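Local coordinates for dihydropteroate synthase (Burkholderia cenocepacia, PDB 2Y5S), which probably catalyses the condensation of para-aminobenzoate with 6-hydroxymethyl-7,8-dihydropterin diphosphate to give 7,8-dihydropteroate, a precursor of folates, at residues I133-H147 with A179-D193. Sequence-based numbering, arbitrary orientation.
Sequences IDAVRDGNSGLCAMH and ALRDAGVAAERICVD. With 78H (7,8-dihydropteroate), chain P.
The side chain of Arg189 is enclosed by residues 136-143, its guanidinium ringed by carbonyl oxygens close to its plane. Arg189 NE donates to Ser141 O at 2.8 Å. Arg189 NH2 donates almost straight (165°) to Val136 O and, less straight, to Ser141 OG and O, and NH1 to Arg137 O. Gly139 O lies above one face, toward its rim, without a hydrogen bond, and Leu143 CD1 over the other. Edge bonds and covered faces together fix the group's rotation. Leu143 CD1 also meets Val185 CG1 tip to tip (3.9 Å), while Leu180 CD2 packs against Ile133 CG1 (3.9 Å).

The exposed side is looser: Arg137 brings NE and NH2 side-on to the single oxygen Ala183 O through bent bonds (143° for NE), the oxygen tilted 17° from the guanidinium plane, just ahead of the Schellman turn at Gly184.

Strands 142-146 and 190-193 run parallel, joined by backbone bonds such as Cys191 N to Leu143 O (2.9 Å). At their C-terminal ends, Asp193 OD2 accepts from pterin N3, at a doubtfully short 2.5 Å, and weakly from N2; Met146 SD lies 3.6 Å from N3, and Asn122 OD1 also bonds the ligand. Neighbouring parallel strands backed by helices, with ligand at their C-terminal ends, are the hallmark of the TIM barrel, here forming the pterin pocket.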
loop_
_atom_site.group_PDB
_atom_site.type_symbol
_atom_site.label_atom_id
_atom_site.label_comp_id
_atom_site.label_asym_id
_atom_site.label_seq_id
_atom_site.Cartn_x
_atom_site.Cartn_y
_atom_site.Cartn_z
ATOM N N ILE B 133 -6.676 14.938 -32.696
ATOM C CA ILE B 133 -7.812 15.733 -32.197
ATOM C C ILE B 133 -9.080 15.574 -33.073
ATOM O O ILE B 133 -10.197 15.392 -32.552
ATOM C CB ILE B 133 -7.434 17.219 -31.994
ATOM C CG1 ILE B 133 -6.472 17.339 -30.802
ATOM C CG2 ILE B 133 -8.681 18.055 -31.725
ATOM C CD1 ILE B 133 -5.947 18.777 -30.551
ATOM N N ASP B 134 -8.894 15.616 -34.394
ATOM C CA ASP B 134 -9.980 15.398 -35.343
ATOM C C ASP B 134 -10.639 14.020 -35.188
ATOM O O ASP B 134 -11.853 13.879 -35.338
ATOM C CB ASP B 134 -9.473 15.560 -36.793
ATOM C CG ASP B 134 -9.737 16.940 -37.353
ATOM O OD1 ASP B 134 -9.721 17.926 -36.580
ATOM O OD2 ASP B 134 -9.984 17.036 -38.576
ATOM N N ALA B 135 -9.814 13.016 -34.930
ATOM C CA ALA B 135 -10.256 11.658 -34.675
ATOM C C ALA B 135 -11.196 11.534 -33.467
ATOM O O ALA B 135 -12.114 10.719 -33.490
ATOM C CB ALA B 135 -9.057 10.772 -34.471
ATOM N N VAL B 136 -10.975 12.338 -32.428
ATOM C CA VAL B 136 -11.702 12.164 -31.147
ATOM C C VAL B 136 -12.714 13.269 -30.811
ATOM O O VAL B 136 -13.462 13.140 -29.846
ATOM C CB VAL B 136 -10.733 12.058 -29.950
ATOM C CG1 VAL B 136 -9.719 10.937 -30.154
ATOM C CG2 VAL B 136 -10.047 13.382 -29.675
ATOM N N ARG B 137 -12.745 14.347 -31.588
ATOM C CA ARG B 137 -13.526 15.519 -31.193
ATOM C C ARG B 137 -15.025 15.207 -31.109
ATOM O O ARG B 137 -15.697 15.701 -30.222
ATOM C CB ARG B 137 -13.256 16.707 -32.117
ATOM C CG ARG B 137 -13.569 16.466 -33.593
ATOM C CD ARG B 137 -13.101 17.626 -34.454
ATOM N NE ARG B 137 -13.819 18.846 -34.105
ATOM C CZ ARG B 137 -14.959 19.259 -34.669
ATOM N NH1 ARG B 137 -15.539 18.565 -35.652
ATOM N NH2 ARG B 137 -15.529 20.392 -34.249
ATOM N N ASP B 138 -15.530 14.355 -32.001
ATOM C CA ASP B 138 -16.950 13.992 -31.996
ATOM C C ASP B 138 -17.264 12.911 -30.956
ATOM O O ASP B 138 -16.434 12.053 -30.652
ATOM C CB ASP B 138 -17.388 13.504 -33.381
ATOM C CG ASP B 138 -17.510 14.631 -34.396
ATOM O OD1 ASP B 138 -17.370 15.826 -34.040
ATOM O OD2 ASP B 138 -17.784 14.320 -35.572
ATOM N N GLY B 139 -18.468 12.970 -30.410
ATOM C CA GLY B 139 -18.996 11.883 -29.617
ATOM C C GLY B 139 -18.723 12.105 -28.149
ATOM O O GLY B 139 -18.485 13.235 -27.714
ATOM N N ASN B 140 -18.753 11.014 -27.396
ATOM C CA ASN B 140 -18.699 11.069 -25.948
ATOM C C ASN B 140 -17.601 10.272 -25.273
ATOM O O ASN B 140 -17.640 10.089 -24.066
ATOM C CB ASN B 140 -20.044 10.633 -25.376
ATOM C CG ASN B 140 -20.846 11.798 -24.936
ATOM O OD1 ASN B 140 -20.819 12.153 -23.756
ATOM N ND2 ASN B 140 -21.495 12.472 -25.881
ATOM N N SER B 141 -16.628 9.803 -26.041
ATOM C CA SER B 141 -15.564 8.992 -25.471
ATOM C C SER B 141 -14.808 9.789 -24.414
ATOM O O SER B 141 -14.660 11.009 -24.516
ATOM C CB SER B 141 -14.598 8.508 -26.546
ATOM O OG SER B 141 -14.078 9.585 -27.305
ATOM N N GLY B 142 -14.356 9.086 -23.388
ATOM C CA GLY B 142 -13.359 9.628 -22.486
ATOM C C GLY B 142 -12.032 9.758 -23.221
ATOM O O GLY B 142 -11.759 9.031 -24.188
ATOM N N LEU B 143 -11.215 10.699 -22.768
ATOM C CA LEU B 143 -9.923 10.956 -23.376
ATOM C C LEU B 143 -8.909 11.203 -22.292
ATOM O O LEU B 143 -9.083 12.120 -21.480
ATOM C CB LEU B 143 -9.989 12.187 -24.274
ATOM C CG LEU B 143 -11.030 12.215 -25.397
ATOM C CD1 LEU B 143 -11.114 13.618 -25.999
ATOM C CD2 LEU B 143 -10.659 11.188 -26.448
ATOM N N CYS B 144 -7.852 10.401 -22.274
ATOM C CA CYS B 144 -6.767 10.626 -21.327
ATOM C C CYS B 144 -5.565 11.203 -22.065
ATOM O O CYS B 144 -4.956 10.534 -22.905
ATOM C CB CYS B 144 -6.352 9.359 -20.622
ATOM S SG CYS B 144 -4.978 9.626 -19.451
ATOM N N ALA B 145 -5.260 12.449 -21.748
ATOM C CA ALA B 145 -4.086 13.150 -22.278
ATOM C C ALA B 145 -2.951 12.940 -21.293
ATOM O O ALA B 145 -3.019 13.409 -20.153
ATOM C CB ALA B 145 -4.400 14.646 -22.418
ATOM N N MET B 146 -1.926 12.209 -21.710
ATOM C CA MET B 146 -0.759 11.968 -20.871
ATOM C C MET B 146 0.348 12.943 -21.206
ATOM O O MET B 146 0.428 13.437 -22.344
ATOM C CB MET B 146 -0.247 10.546 -21.094
ATOM C CG MET B 146 0.671 10.016 -19.998
ATOM S SD MET B 146 1.481 8.482 -20.471
ATOM C CE MET B 146 2.848 9.148 -21.453
ATOM N N HIS B 147 1.216 13.195 -20.225
ATOM C CA HIS B 147 2.450 13.935 -20.444
ATOM C C HIS B 147 3.618 12.999 -20.770
ATOM O O HIS B 147 3.928 12.075 -20.014
ATOM C CB HIS B 147 2.820 14.767 -19.204
ATOM C CG HIS B 147 4.136 15.470 -19.328
ATOM N ND1 HIS B 147 5.342 14.862 -19.034
ATOM C CD2 HIS B 147 4.436 16.728 -19.728
ATOM C CE1 HIS B 147 6.323 15.711 -19.264
ATOM N NE2 HIS B 147 5.803 16.855 -19.671
ATOM N N ALA B 179 -6.494 22.581 -26.029
ATOM C CA ALA B 179 -6.489 22.250 -27.453
ATOM C C ALA B 179 -7.656 21.339 -27.804
ATOM O O ALA B 179 -8.289 21.512 -28.841
ATOM C CB ALA B 179 -5.157 21.623 -27.870
ATOM N N LEU B 180 -7.943 20.371 -26.941
ATOM C CA LEU B 180 -9.135 19.531 -27.103
ATOM C C LEU B 180 -10.422 20.382 -27.044
ATOM O O LEU B 180 -11.308 20.234 -27.883
ATOM C CB LEU B 180 -9.184 18.427 -26.038
ATOM C CG LEU B 180 -8.154 17.314 -26.209
ATOM C CD1 LEU B 180 -8.114 16.400 -24.970
ATOM C CD2 LEU B 180 -8.455 16.532 -27.485
ATOM N N ARG B 181 -10.515 21.255 -26.044
ATOM C CA ARG B 181 -11.703 22.085 -25.864
ATOM C C ARG B 181 -11.931 23.067 -27.019
ATOM O O ARG B 181 -13.081 23.275 -27.437
ATOM C CB ARG B 181 -11.660 22.810 -24.522
ATOM C CG ARG B 181 -11.896 21.841 -23.348
ATOM C CD ARG B 181 -11.846 22.506 -21.998
ATOM N NE ARG B 181 -12.812 23.591 -21.900
ATOM C CZ ARG B 181 -12.519 24.886 -21.767
ATOM N NH1 ARG B 181 -11.260 25.314 -21.665
ATOM N NH2 ARG B 181 -13.510 25.766 -21.719
ATOM N N ASP B 182 -10.844 23.636 -27.546
ATOM C CA ASP B 182 -10.921 24.518 -28.716
ATOM C C ASP B 182 -11.503 23.818 -29.934
ATOM O O ASP B 182 -12.052 24.469 -30.808
ATOM C CB ASP B 182 -9.541 25.045 -29.106
ATOM C CG ASP B 182 -8.991 26.041 -28.121
ATOM O OD1 ASP B 182 -9.769 26.582 -27.313
ATOM O OD2 ASP B 182 -7.770 26.282 -28.161
ATOM N N ALA B 183 -11.347 22.501 -30.016
ATOM C CA ALA B 183 -11.927 21.727 -31.116
ATOM C C ALA B 183 -13.340 21.222 -30.812
ATOM O O ALA B 183 -13.903 20.473 -31.612
ATOM C CB ALA B 183 -11.014 20.558 -31.467
ATOM N N GLY B 184 -13.910 21.621 -29.672
ATOM C CA GLY B 184 -15.293 21.273 -29.310
ATOM C C GLY B 184 -15.479 20.167 -28.270
ATOM O O GLY B 184 -16.611 19.814 -27.942
ATOM N N VAL B 185 -14.387 19.615 -27.746
ATOM C CA VAL B 185 -14.481 18.532 -26.755
ATOM C C VAL B 185 -14.948 19.102 -25.421
ATOM O O VAL B 185 -14.326 20.018 -24.914
ATOM C CB VAL B 185 -13.117 17.814 -26.560
ATOM C CG1 VAL B 185 -13.166 16.818 -25.373
ATOM C CG2 VAL B 185 -12.702 17.097 -27.849
ATOM N N ALA B 186 -16.044 18.573 -24.868
ATOM C CA ALA B 186 -16.482 18.955 -23.520
ATOM C C ALA B 186 -15.425 18.579 -22.481
ATOM O O ALA B 186 -14.838 17.488 -22.532
ATOM C CB ALA B 186 -17.831 18.304 -23.162
ATOM N N ALA B 187 -15.191 19.493 -21.541
ATOM C CA ALA B 187 -14.218 19.301 -20.458
ATOM C C ALA B 187 -14.436 18.037 -19.642
ATOM O O ALA B 187 -13.471 17.446 -19.144
ATOM C CB ALA B 187 -14.229 20.506 -19.523
ATOM N N GLU B 188 -15.692 17.626 -19.496
ATOM C CA GLU B 188 -16.011 16.434 -18.705
ATOM C C GLU B 188 -15.565 15.094 -19.338
ATOM O O GLU B 188 -15.519 14.075 -18.654
ATOM C CB GLU B 188 -17.509 16.395 -18.340
ATOM C CG GLU B 188 -18.448 16.731 -19.466
ATOM C CD GLU B 188 -18.898 18.210 -19.470
ATOM O OE1 GLU B 188 -18.091 19.110 -19.806
ATOM O OE2 GLU B 188 -20.078 18.463 -19.135
ATOM N N ARG B 189 -15.214 15.097 -20.625
ATOM C CA ARG B 189 -14.698 13.897 -21.305
ATOM C C ARG B 189 -13.197 13.692 -21.100
ATOM O O ARG B 189 -12.640 12.686 -21.544
ATOM C CB ARG B 189 -14.958 13.998 -22.812
ATOM C CG ARG B 189 -16.438 13.955 -23.238
ATOM C CD ARG B 189 -16.577 14.287 -24.717
ATOM N NE ARG B 189 -15.802 13.340 -25.513
ATOM C CZ ARG B 189 -15.401 13.506 -26.770
ATOM N NH1 ARG B 189 -15.687 14.609 -27.457
ATOM N NH2 ARG B 189 -14.682 12.539 -27.343
ATOM N N ILE B 190 -12.540 14.647 -20.444
ATOM C CA ILE B 190 -11.085 14.687 -20.379
ATOM C C ILE B 190 -10.567 14.314 -18.993
ATOM O O ILE B 190 -11.015 14.840 -17.971
ATOM C CB ILE B 190 -10.539 16.096 -20.766
ATOM C CG1 ILE B 190 -10.995 16.476 -22.192
ATOM C CG2 ILE B 190 -8.991 16.125 -20.693
ATOM C CD1 ILE B 190 -10.866 17.974 -22.544
ATOM N N CYS B 191 -9.612 13.393 -18.974
ATOM C CA CYS B 191 -8.787 13.166 -17.801
ATOM C C CYS B 191 -7.341 13.343 -18.204
ATOM O O CYS B 191 -7.033 13.426 -19.395
ATOM C CB CYS B 191 -9.019 11.792 -17.194
ATOM S SG CYS B 191 -8.594 10.380 -18.195
ATOM N N VAL B 192 -6.468 13.472 -17.211
ATOM C CA VAL B 192 -5.053 13.717 -17.463
ATOM C C VAL B 192 -4.183 12.724 -16.698
ATOM O O VAL B 192 -4.603 12.136 -15.683
ATOM C CB VAL B 192 -4.657 15.131 -17.044
ATOM C CG1 VAL B 192 -5.495 16.177 -17.798
ATOM C CG2 VAL B 192 -4.787 15.298 -15.514
ATOM N N ASP B 193 -2.948 12.590 -17.155
ATOM C CA ASP B 193 -2.014 11.620 -16.610
ATOM C C ASP B 193 -0.595 12.199 -16.705
ATOM O O ASP B 193 -0.158 12.599 -17.792
ATOM C CB ASP B 193 -2.153 10.351 -17.442
ATOM C CG ASP B 193 -1.236 9.235 -17.017
ATOM O OD1 ASP B 193 -0.242 9.456 -16.309
ATOM O OD2 ASP B 193 -1.505 8.101 -17.477
HETATM O O4 78H P . 1.438 5.471 -17.437
HETATM C C4 78H P . 0.697 5.334 -18.412
HETATM C C5 78H P . 0.988 4.420 -19.447
HETATM N N3 78H P . -0.461 6.119 -18.516
HETATM C C9 78H P . 0.089 4.349 -20.536
HETATM N N5 78H P . 2.067 3.600 -19.376
HETATM C C2 78H P . -1.312 6.012 -19.659
HETATM N N8 78H P . 0.317 3.466 -21.583
HETATM N N1 78H P . -1.013 5.121 -20.617
HETATM C C6 78H P . 2.362 2.757 -20.386
HETATM N N2 78H P . -2.398 6.792 -19.780
HETATM C C7 78H P . 1.584 2.736 -21.705
HETATM C C10 78H P . 3.515 1.802 -20.269
HETATM N N11 78H P . 4.768 2.467 -20.647
HETATM C C15 78H P . 5.814 2.366 -19.838
HETATM C C16 78H P . 6.526 3.497 -19.451
HETATM C C17 78H P . 6.167 1.102 -19.362
HETATM C C18 78H P . 7.609 3.365 -18.600
HETATM C C19 78H P . 7.253 0.971 -18.507
HETATM C C20 78H P . 7.975 2.102 -18.132
HETATM C C21 78H P . 9.154 1.963 -17.163
HETATM O O22 78H P . 9.558 3.009 -16.649
HETATM O O23 78H P . 9.555 0.824 -16.838
#